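Local atomic coordinates of protein ApaG (PDB entry 1TZA), a protein that is of unknown function but belongs to the ApaG family, with an all-beta domain of the immunoglobulin-like E-set clan. Residues T14-I17 and E18-S21. Sequence-based numbering, arbitrary orientation.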
# COMPACT_ATOMS: atom_id res chain seq x y z
N THR A 14 8.73 6.82 -4.78
CA THR A 14 8.33 5.80 -3.82
C THR A 14 8.22 6.34 -2.41
O THR A 14 8.66 7.44 -2.11
CB THR A 14 9.33 4.65 -3.79
OG1 THR A 14 10.60 5.15 -3.34
CG2 THR A 14 9.48 4.02 -5.16
N GLU A 15 7.64 5.52 -1.53
CA GLU A 15 7.44 5.92 -0.15
C GLU A 15 7.34 4.72 0.79
O GLU A 15 6.68 3.72 0.48
CB GLU A 15 6.17 6.75 -0.07
CG GLU A 15 5.89 7.37 1.27
CD GLU A 15 4.59 8.14 1.26
OE1 GLU A 15 4.44 9.03 0.40
OE2 GLU A 15 3.71 7.84 2.09
N TYR A 16 8.02 4.82 1.94
CA TYR A 16 7.97 3.74 2.91
C TYR A 16 6.70 3.97 3.69
O TYR A 16 6.54 5.01 4.34
CB TYR A 16 9.17 3.78 3.85
CG TYR A 16 9.07 2.81 5.00
CD1 TYR A 16 8.79 1.46 4.77
CD2 TYR A 16 9.25 3.23 6.31
CE1 TYR A 16 8.70 0.56 5.83
CE2 TYR A 16 9.16 2.33 7.38
CZ TYR A 16 8.88 1.00 7.13
OH TYR A 16 8.78 0.10 8.17
N ILE A 17 5.79 3.02 3.63
CA ILE A 17 4.54 3.18 4.34
C ILE A 17 4.57 2.72 5.79
O ILE A 17 4.46 3.53 6.71
CB ILE A 17 3.40 2.47 3.59
CG1 ILE A 17 3.37 2.96 2.14
CG2 ILE A 17 2.07 2.76 4.27
CD1 ILE A 17 3.28 4.49 2.00
N GLU A 18 4.75 1.42 6.01
CA GLU A 18 4.72 0.92 7.38
C GLU A 18 5.40 -0.43 7.52
O GLU A 18 5.50 -1.19 6.55
CB GLU A 18 3.25 0.82 7.80
CG GLU A 18 2.98 0.43 9.24
CD GLU A 18 1.49 0.33 9.51
OE1 GLU A 18 0.82 -0.54 8.91
OE2 GLU A 18 0.98 1.14 10.31
N GLN A 19 5.87 -0.71 8.72
CA GLN A 19 6.51 -1.99 9.01
C GLN A 19 5.40 -3.02 9.23
O GLN A 19 4.41 -2.74 9.91
CB GLN A 19 7.37 -1.87 10.27
CG GLN A 19 8.47 -2.90 10.39
CD GLN A 19 9.33 -2.70 11.64
OE1 GLN A 19 8.92 -3.02 12.75
NE2 GLN A 19 10.52 -2.13 11.45
N GLN A 20 5.55 -4.21 8.65
CA GLN A 20 4.54 -5.25 8.82
C GLN A 20 5.17 -6.48 9.44
O GLN A 20 4.65 -7.59 9.32
CB GLN A 20 3.92 -5.63 7.47
CG GLN A 20 3.36 -4.46 6.71
CD GLN A 20 2.38 -3.66 7.54
OE1 GLN A 20 2.19 -2.46 7.32
NE2 GLN A 20 1.75 -4.32 8.51
N SER A 21 6.30 -6.29 10.12
CA SER A 21 7.03 -7.39 10.73
C SER A 21 6.39 -8.17 11.89
O SER A 21 5.72 -7.61 12.75
CB SER A 21 8.41 -6.91 11.19
OG SER A 21 9.25 -6.63 10.10
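A classic beta bulge sits near the end of strand 8-19, where I17 and E18 both face L29 of the antiparallel neighbour 28-38, and the Y16 ring reaches along the chain past it to Q19. With CG anti to the backbone N (chi1 172°), the ring of Y16 runs forward alongside E18 and ends at Q19. E18 N lies over one face, 4.0 Å above the plane and offset toward the rim, while Y16 CE1 comes within 3.7 Å of E18 O. At the far end, Y16 OH approaches Q19 CB to 3.2 Å. Y16 OH is also 3.1 Å from Q19 N, but the angle is too poor for a hydrogen bond. F30, Y28 and P122 pack around the same ring. Losing the ring, as with an alanine here, would probably uncover E18 N on that side and leave F30 without its ring partner. The E18 side chain, extended beyond CG, carries its carboxylate to the second subunit: OE1 is hydrogen-bonded to S85 OG and OE2 to V69 N, both of that subunit. Around the bulge, then, the aromatic contact stays within the subunit, while the carboxylate of buried E18 is gripped by polar partners across the dimer interface.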